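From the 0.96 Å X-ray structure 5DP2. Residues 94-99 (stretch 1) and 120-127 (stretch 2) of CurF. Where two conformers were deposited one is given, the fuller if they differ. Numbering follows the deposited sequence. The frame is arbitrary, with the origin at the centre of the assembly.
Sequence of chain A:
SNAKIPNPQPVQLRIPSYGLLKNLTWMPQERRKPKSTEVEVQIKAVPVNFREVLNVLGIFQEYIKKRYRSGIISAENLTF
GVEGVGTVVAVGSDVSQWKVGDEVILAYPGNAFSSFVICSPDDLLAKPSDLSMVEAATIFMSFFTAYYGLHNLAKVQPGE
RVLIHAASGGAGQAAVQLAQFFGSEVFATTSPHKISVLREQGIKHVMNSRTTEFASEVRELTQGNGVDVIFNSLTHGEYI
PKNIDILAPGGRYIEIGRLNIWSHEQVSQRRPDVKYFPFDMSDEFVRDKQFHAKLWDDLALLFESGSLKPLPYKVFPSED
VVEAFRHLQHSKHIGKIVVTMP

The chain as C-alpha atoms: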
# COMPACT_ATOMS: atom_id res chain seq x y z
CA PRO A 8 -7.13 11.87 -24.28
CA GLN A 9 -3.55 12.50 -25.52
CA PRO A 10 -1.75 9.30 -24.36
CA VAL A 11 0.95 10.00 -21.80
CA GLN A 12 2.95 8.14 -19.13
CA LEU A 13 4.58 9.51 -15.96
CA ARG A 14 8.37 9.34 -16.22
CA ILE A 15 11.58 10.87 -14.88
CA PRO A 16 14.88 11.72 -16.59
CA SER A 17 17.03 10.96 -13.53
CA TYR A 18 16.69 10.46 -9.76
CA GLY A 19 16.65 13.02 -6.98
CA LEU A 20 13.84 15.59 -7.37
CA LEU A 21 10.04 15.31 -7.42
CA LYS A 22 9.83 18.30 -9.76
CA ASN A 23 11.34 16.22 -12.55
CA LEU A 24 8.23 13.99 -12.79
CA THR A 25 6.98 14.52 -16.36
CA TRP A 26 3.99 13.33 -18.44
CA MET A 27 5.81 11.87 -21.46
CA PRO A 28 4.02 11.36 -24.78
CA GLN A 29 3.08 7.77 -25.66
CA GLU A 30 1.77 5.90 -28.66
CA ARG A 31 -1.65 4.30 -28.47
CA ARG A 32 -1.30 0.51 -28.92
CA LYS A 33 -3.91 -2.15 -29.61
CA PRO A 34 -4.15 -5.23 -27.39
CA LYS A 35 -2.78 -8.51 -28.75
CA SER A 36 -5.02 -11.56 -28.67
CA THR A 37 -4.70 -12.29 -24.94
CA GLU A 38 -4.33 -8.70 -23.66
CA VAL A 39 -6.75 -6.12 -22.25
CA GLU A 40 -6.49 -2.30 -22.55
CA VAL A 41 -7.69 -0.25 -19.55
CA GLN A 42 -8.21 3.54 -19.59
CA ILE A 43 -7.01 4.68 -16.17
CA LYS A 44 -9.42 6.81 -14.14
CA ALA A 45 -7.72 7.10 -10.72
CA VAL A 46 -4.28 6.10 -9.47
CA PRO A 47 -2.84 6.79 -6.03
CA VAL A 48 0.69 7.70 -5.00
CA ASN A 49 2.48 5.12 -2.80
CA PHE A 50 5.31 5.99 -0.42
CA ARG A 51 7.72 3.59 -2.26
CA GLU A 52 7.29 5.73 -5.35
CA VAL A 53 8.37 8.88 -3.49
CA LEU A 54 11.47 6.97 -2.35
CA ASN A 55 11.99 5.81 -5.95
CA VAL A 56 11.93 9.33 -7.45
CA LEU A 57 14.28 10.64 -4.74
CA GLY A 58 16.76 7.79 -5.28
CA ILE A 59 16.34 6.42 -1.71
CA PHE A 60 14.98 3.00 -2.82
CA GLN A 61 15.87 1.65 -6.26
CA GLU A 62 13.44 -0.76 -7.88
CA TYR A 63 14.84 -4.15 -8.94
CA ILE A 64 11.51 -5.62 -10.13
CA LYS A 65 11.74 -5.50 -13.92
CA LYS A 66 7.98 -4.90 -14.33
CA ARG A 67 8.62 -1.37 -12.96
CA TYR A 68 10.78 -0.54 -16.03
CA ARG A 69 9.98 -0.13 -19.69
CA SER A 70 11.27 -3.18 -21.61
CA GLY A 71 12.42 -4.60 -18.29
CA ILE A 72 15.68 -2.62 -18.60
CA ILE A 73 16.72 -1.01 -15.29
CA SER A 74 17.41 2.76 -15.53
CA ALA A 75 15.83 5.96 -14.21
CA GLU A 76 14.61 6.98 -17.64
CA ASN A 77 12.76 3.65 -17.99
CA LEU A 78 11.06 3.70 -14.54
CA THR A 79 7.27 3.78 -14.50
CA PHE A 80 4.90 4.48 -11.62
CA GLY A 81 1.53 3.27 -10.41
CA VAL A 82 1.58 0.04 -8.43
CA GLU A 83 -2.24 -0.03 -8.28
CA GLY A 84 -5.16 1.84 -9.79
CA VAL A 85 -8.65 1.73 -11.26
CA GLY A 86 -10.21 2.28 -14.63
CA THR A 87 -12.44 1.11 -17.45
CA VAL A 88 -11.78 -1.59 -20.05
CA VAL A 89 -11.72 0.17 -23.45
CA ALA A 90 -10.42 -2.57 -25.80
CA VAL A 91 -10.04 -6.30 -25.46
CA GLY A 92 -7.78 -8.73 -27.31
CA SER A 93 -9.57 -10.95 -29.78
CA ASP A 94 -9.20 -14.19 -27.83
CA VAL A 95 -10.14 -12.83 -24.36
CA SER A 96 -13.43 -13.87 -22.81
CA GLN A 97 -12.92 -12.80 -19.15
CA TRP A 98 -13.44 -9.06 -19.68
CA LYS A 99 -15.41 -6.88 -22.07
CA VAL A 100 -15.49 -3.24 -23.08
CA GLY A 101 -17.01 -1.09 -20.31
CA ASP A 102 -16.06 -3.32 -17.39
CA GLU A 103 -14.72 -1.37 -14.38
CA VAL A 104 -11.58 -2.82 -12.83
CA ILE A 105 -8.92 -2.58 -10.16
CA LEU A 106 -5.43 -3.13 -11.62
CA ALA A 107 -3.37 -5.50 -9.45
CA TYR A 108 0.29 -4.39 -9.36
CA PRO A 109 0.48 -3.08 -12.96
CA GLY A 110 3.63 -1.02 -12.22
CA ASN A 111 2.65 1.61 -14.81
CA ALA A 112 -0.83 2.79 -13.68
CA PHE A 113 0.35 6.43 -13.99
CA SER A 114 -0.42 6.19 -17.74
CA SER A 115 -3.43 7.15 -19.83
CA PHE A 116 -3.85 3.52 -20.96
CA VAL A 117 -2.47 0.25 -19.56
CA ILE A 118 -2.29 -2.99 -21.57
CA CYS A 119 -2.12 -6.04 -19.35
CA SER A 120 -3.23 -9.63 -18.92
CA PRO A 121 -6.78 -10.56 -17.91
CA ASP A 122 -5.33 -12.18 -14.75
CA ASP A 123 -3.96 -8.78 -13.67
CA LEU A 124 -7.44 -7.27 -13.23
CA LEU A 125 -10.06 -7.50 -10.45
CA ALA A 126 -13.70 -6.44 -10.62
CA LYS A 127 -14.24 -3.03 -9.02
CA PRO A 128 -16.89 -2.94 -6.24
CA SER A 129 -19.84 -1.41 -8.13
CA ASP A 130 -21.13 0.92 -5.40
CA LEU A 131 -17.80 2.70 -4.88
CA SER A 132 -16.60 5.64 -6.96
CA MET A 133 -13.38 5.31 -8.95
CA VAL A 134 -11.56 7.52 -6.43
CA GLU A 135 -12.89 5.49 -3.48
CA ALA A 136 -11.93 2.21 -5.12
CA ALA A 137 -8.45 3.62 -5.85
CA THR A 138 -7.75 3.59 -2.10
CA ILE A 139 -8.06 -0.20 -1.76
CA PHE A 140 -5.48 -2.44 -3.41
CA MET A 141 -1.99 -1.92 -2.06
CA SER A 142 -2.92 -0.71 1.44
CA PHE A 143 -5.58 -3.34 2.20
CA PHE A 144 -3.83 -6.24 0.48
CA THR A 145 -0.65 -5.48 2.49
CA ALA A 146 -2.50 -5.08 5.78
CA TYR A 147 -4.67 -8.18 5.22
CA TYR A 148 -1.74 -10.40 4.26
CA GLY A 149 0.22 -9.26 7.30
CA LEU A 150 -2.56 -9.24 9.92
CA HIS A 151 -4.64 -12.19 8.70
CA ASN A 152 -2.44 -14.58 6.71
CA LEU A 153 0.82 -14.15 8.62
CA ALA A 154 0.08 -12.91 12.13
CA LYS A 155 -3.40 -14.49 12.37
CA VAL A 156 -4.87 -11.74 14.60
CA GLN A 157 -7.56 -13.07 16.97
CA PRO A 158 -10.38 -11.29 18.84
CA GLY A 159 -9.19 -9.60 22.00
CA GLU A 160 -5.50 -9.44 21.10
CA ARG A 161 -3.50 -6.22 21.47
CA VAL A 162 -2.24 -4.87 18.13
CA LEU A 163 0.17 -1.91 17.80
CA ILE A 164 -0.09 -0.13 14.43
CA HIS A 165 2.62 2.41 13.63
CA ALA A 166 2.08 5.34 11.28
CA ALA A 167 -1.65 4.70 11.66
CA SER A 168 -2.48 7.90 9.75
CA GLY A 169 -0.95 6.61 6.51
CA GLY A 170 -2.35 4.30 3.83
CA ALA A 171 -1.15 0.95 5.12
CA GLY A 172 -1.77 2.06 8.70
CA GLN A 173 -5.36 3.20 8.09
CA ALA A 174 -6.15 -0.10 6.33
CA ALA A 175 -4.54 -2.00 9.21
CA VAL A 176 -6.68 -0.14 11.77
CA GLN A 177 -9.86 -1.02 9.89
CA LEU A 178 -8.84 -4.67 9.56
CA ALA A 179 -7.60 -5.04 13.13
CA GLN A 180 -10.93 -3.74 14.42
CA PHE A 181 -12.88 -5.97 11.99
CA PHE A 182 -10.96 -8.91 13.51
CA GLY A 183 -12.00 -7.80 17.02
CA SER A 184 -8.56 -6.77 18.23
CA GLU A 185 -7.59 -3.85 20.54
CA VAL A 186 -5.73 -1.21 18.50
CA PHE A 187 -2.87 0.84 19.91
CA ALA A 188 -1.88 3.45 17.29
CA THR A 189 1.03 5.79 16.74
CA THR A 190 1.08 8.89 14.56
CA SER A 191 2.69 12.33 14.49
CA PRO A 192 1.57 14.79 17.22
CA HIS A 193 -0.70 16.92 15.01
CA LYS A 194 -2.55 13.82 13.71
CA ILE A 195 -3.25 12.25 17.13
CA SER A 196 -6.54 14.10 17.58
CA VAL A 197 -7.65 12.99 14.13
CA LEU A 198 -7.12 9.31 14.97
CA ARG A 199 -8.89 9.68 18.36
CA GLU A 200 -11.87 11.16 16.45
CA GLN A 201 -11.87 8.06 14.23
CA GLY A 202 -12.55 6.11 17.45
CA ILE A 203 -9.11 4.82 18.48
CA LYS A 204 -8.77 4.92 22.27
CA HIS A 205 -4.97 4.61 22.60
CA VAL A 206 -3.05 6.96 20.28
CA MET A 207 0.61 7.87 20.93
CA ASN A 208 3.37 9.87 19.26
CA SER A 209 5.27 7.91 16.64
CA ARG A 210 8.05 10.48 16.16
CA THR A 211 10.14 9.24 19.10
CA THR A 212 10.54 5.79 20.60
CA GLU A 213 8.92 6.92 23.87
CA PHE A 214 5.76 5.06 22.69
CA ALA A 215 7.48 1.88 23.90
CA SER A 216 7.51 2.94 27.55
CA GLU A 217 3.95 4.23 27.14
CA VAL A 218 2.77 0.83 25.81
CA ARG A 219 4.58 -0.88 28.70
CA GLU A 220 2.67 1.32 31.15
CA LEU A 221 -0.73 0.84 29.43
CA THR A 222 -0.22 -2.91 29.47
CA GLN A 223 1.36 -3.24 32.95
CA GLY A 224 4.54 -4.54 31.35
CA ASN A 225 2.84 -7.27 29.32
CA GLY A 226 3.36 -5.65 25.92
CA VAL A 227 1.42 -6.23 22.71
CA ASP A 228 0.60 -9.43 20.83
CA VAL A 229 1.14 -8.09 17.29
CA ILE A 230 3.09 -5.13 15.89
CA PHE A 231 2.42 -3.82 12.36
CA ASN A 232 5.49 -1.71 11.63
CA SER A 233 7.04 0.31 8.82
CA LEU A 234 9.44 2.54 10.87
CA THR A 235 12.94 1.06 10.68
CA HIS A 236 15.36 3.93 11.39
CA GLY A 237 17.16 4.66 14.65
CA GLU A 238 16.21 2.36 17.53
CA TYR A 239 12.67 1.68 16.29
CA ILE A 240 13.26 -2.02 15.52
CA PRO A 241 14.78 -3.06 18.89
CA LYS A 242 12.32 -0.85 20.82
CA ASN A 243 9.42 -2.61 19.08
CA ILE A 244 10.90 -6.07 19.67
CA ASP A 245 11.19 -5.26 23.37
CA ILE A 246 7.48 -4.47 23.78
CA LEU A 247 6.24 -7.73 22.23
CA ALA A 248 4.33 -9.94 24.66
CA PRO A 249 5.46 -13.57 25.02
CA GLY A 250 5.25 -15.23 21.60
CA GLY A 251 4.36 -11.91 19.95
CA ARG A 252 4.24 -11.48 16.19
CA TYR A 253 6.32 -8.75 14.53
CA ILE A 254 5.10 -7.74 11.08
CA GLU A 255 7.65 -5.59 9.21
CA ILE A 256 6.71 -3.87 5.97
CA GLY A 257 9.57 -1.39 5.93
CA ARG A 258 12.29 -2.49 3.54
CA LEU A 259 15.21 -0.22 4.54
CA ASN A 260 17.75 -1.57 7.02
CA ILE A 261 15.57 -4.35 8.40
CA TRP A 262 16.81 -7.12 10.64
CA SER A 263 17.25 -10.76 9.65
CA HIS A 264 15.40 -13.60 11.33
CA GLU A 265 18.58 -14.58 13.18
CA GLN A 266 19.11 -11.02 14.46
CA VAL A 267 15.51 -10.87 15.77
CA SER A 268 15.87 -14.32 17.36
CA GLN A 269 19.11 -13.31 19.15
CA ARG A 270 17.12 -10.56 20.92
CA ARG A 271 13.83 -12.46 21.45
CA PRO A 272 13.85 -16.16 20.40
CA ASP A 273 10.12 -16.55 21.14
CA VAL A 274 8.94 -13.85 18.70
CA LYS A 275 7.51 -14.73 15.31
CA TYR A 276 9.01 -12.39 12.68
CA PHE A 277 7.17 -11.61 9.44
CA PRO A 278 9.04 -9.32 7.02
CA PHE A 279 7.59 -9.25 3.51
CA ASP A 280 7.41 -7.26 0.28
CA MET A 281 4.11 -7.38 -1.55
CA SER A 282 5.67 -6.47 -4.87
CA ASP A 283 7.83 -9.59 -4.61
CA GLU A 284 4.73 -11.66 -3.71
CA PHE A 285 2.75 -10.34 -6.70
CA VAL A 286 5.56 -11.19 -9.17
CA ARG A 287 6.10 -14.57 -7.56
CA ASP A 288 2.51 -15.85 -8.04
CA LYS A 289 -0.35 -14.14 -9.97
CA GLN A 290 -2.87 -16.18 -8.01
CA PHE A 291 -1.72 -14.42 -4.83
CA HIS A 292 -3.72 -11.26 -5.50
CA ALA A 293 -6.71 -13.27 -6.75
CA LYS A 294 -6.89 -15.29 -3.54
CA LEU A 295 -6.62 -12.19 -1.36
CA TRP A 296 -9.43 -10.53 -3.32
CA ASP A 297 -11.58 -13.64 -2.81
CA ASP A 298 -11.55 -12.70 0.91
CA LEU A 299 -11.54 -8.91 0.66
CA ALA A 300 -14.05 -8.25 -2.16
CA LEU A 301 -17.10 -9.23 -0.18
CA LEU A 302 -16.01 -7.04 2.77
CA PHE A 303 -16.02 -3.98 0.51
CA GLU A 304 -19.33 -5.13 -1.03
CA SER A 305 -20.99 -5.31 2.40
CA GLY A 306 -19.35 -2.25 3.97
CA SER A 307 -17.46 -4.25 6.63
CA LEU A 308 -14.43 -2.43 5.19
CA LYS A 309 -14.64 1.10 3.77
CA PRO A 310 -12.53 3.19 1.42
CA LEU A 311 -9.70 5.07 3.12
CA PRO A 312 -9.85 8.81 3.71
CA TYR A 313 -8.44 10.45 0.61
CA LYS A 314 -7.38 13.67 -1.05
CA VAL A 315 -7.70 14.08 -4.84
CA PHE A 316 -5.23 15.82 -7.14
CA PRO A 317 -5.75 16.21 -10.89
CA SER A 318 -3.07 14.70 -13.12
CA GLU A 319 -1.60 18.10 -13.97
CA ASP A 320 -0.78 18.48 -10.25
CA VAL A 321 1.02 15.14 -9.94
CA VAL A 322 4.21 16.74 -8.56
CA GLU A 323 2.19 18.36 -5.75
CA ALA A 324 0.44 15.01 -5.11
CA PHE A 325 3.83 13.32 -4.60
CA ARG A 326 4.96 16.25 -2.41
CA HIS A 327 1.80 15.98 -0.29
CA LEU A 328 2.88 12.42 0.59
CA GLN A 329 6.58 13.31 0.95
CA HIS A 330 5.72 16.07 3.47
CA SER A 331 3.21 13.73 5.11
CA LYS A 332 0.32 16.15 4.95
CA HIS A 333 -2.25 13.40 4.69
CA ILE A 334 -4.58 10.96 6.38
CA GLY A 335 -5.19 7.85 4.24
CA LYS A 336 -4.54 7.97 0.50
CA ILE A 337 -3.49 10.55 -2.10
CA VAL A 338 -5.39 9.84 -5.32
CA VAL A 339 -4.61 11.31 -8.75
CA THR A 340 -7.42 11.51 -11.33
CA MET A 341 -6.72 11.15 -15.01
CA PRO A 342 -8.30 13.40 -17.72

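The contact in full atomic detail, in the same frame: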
# COMPACT_ATOMS: atom_id res chain seq x y z
N ASP A 94 -9.01 -12.85 -28.38
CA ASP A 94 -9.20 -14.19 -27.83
C ASP A 94 -9.57 -14.16 -26.34
O ASP A 94 -9.64 -15.21 -25.70
CB ASP A 94 -7.98 -15.08 -28.07
CG ASP A 94 -7.67 -15.39 -29.56
OD1 ASP A 94 -8.12 -14.68 -30.49
OD2 ASP A 94 -6.90 -16.36 -29.78
N VAL A 95 -9.82 -12.97 -25.78
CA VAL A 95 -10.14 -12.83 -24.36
C VAL A 95 -11.63 -12.86 -24.17
O VAL A 95 -12.37 -12.12 -24.83
CB VAL A 95 -9.61 -11.51 -23.80
CG1 VAL A 95 -10.12 -11.24 -22.38
CG2 VAL A 95 -8.10 -11.48 -23.84
N SER A 96 -12.04 -13.71 -23.23
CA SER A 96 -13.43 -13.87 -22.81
C SER A 96 -13.75 -13.29 -21.42
O SER A 96 -14.91 -13.02 -21.13
CB SER A 96 -13.79 -15.37 -22.78
OG SER A 96 -12.86 -16.11 -21.98
N GLN A 97 -12.73 -13.13 -20.58
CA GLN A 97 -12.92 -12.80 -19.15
C GLN A 97 -13.45 -11.39 -18.91
O GLN A 97 -14.09 -11.12 -17.90
CB GLN A 97 -11.61 -13.01 -18.37
CG GLN A 97 -11.74 -12.78 -16.86
CD GLN A 97 -10.46 -13.07 -16.08
OE1 GLN A 97 -9.50 -13.63 -16.61
NE2 GLN A 97 -10.46 -12.69 -14.80
N TRP A 98 -13.11 -10.47 -19.81
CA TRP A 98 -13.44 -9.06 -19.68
C TRP A 98 -14.03 -8.57 -20.98
O TRP A 98 -13.73 -9.12 -22.05
CB TRP A 98 -12.18 -8.24 -19.33
CG TRP A 98 -11.54 -8.67 -18.05
CD1 TRP A 98 -10.37 -9.35 -17.91
CD2 TRP A 98 -12.03 -8.45 -16.72
NE1 TRP A 98 -10.12 -9.60 -16.59
CE2 TRP A 98 -11.11 -9.04 -15.84
CE3 TRP A 98 -13.15 -7.80 -16.20
CZ2 TRP A 98 -11.29 -9.03 -14.47
CZ3 TRP A 98 -13.32 -7.79 -14.82
CH2 TRP A 98 -12.39 -8.39 -13.98
N LYS A 99 -14.83 -7.50 -20.89
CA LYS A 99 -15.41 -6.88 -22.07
C LYS A 99 -15.37 -5.35 -21.93
O LYS A 99 -15.25 -4.81 -20.82
CB LYS A 99 -16.83 -7.39 -22.28
CG LYS A 99 -17.79 -6.93 -21.22
CD LYS A 99 -19.07 -7.75 -21.25
CE LYS A 99 -20.09 -7.22 -20.28
NZ LYS A 99 -19.68 -7.38 -18.86
N SER A 120 -2.57 -8.34 -18.82
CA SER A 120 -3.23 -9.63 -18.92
C SER A 120 -4.58 -9.62 -18.22
O SER A 120 -4.74 -8.92 -17.21
CB SER A 120 -2.35 -10.69 -18.27
OG SER A 120 -3.10 -11.81 -17.86
N PRO A 121 -5.52 -10.45 -18.66
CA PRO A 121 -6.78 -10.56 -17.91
C PRO A 121 -6.61 -10.94 -16.45
O PRO A 121 -7.43 -10.55 -15.64
CB PRO A 121 -7.57 -11.65 -18.66
CG PRO A 121 -6.87 -11.90 -19.88
CD PRO A 121 -5.54 -11.26 -19.89
N ASP A 122 -5.58 -11.74 -16.13
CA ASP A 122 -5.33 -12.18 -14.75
C ASP A 122 -4.73 -11.09 -13.86
O ASP A 122 -4.52 -11.31 -12.67
CB ASP A 122 -4.42 -13.40 -14.73
CG ASP A 122 -5.06 -14.63 -15.36
OD1 ASP A 122 -6.31 -14.72 -15.49
OD2 ASP A 122 -4.29 -15.54 -15.72
N ASP A 123 -4.48 -9.92 -14.42
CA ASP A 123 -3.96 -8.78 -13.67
C ASP A 123 -5.05 -7.81 -13.24
O ASP A 123 -4.73 -6.73 -12.74
CB ASP A 123 -2.99 -7.94 -14.54
CG ASP A 123 -1.76 -8.64 -15.00
OD1 ASP A 123 -1.19 -9.27 -14.15
OD2 ASP A 123 -1.36 -8.50 -16.18
N LEU A 124 -6.32 -8.15 -13.50
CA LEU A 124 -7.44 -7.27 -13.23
C LEU A 124 -8.40 -7.93 -12.24
O LEU A 124 -8.58 -9.17 -12.26
CB LEU A 124 -8.19 -6.99 -14.54
CG LEU A 124 -7.35 -6.29 -15.61
CD1 LEU A 124 -8.19 -6.13 -16.88
CD2 LEU A 124 -6.81 -4.97 -15.12
N LEU A 125 -9.05 -7.10 -11.43
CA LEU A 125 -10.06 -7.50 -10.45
C LEU A 125 -11.30 -6.64 -10.67
O LEU A 125 -11.19 -5.47 -11.01
CB LEU A 125 -9.52 -7.29 -9.03
CG LEU A 125 -8.26 -8.11 -8.67
CD1 LEU A 125 -7.70 -7.62 -7.34
CD2 LEU A 125 -8.56 -9.61 -8.63
N ALA A 126 -12.47 -7.21 -10.46
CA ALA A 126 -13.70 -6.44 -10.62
C ALA A 126 -13.83 -5.37 -9.53
O ALA A 126 -13.72 -5.65 -8.33
CB ALA A 126 -14.91 -7.38 -10.58
N LYS A 127 -14.06 -4.14 -9.96
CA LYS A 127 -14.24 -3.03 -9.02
C LYS A 127 -15.57 -3.21 -8.26
O LYS A 127 -16.57 -3.50 -8.89
CB LYS A 127 -14.31 -1.71 -9.78
CG LYS A 127 -14.52 -0.50 -8.87
CD LYS A 127 -14.63 0.74 -9.72
CE LYS A 127 -15.49 1.78 -9.09
NZ LYS A 127 -16.94 1.37 -9.13
O HOH W 1 -8.63 -11.85 -12.96

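The contact is built around one large bump, the indole of Trp98, set against the turn and short strand of stretch 2. Stretch 1 has no regular helix or strand, whereas stretch 2 runs through a 3-10 segment (121-123) into a strand (124-126). The backbones stay well apart: the nearest CA atoms, CA of Gln97 and CA of Pro121, are separated by 6.7 Å, and no backbone-to-backbone hydrogen bond joins the two stretches. Side chains therefore bridge the gap, and together the two sides bury 311 Å², of which Trp98 alone contributes 104 Å².

Trp98 has chi1 at -60° (m) and chi2 at 108°, which lays its ring along stretch 2 from Pro121 to Ala126. At the ring edge, NE1 of Trp98 donates a hydrogen bond to O of Pro121 at 3.0 Å, with an N-H...O angle of 160°; the near-linear approach satisfies the indole's single polar group. The same carbonyl accepts a weak 3.4 Å backbone bond from N of Leu124 to O of Pro121, so the turn and the indole share an acceptor. Farther along the ring, CH2 of Trp98 lies 3.7 Å from N of Ala126, which sits near the ring plane, a packing contact at the edge.

Leu124 covers one ring face. Its CD1 lies 4.1 Å from the centroid of the five-membered ring of Trp98 and only 14° off the ring normal, the geometry of a CH-pi contact, while its CB comes within 3.7 Å of CZ2 of Trp98. The m,t rotamer of Leu124 carries that methyl over the pyrrole portion of the indole.

Pro121 is the complementary bump from stretch 2, with 69 Å² covered. It fits among three side chains of stretch 1: its CB is 3.7 Å from CD1 of Trp98 and 3.4 Å from OE1 of Gln97, and its CG is 4.2 Å from CG1 of Val95. The contacts to Trp98 and Val95 are apolar.

Gln97 reaches along the border with chi1 and chi2 both t. Its OE1 stands 3.6 Å from OD1 of Asp122, two acceptor oxygens with no hydrogen bond between them. Its amide nitrogen instead uses a water: NE2 of Gln97 donates to the water oxygen at 2.7 Å. That water lies 2.8 Å from O of Leu124 and 3.2 Å from O of Pro121, filling a polar gap that the side chains leave open.

Within stretch 2, the turn is braced by N of Ser120 donating to OD2 of Asp123 (2.9 Å) and N of Asp122 donating to OG of Ser120 (3.0 Å).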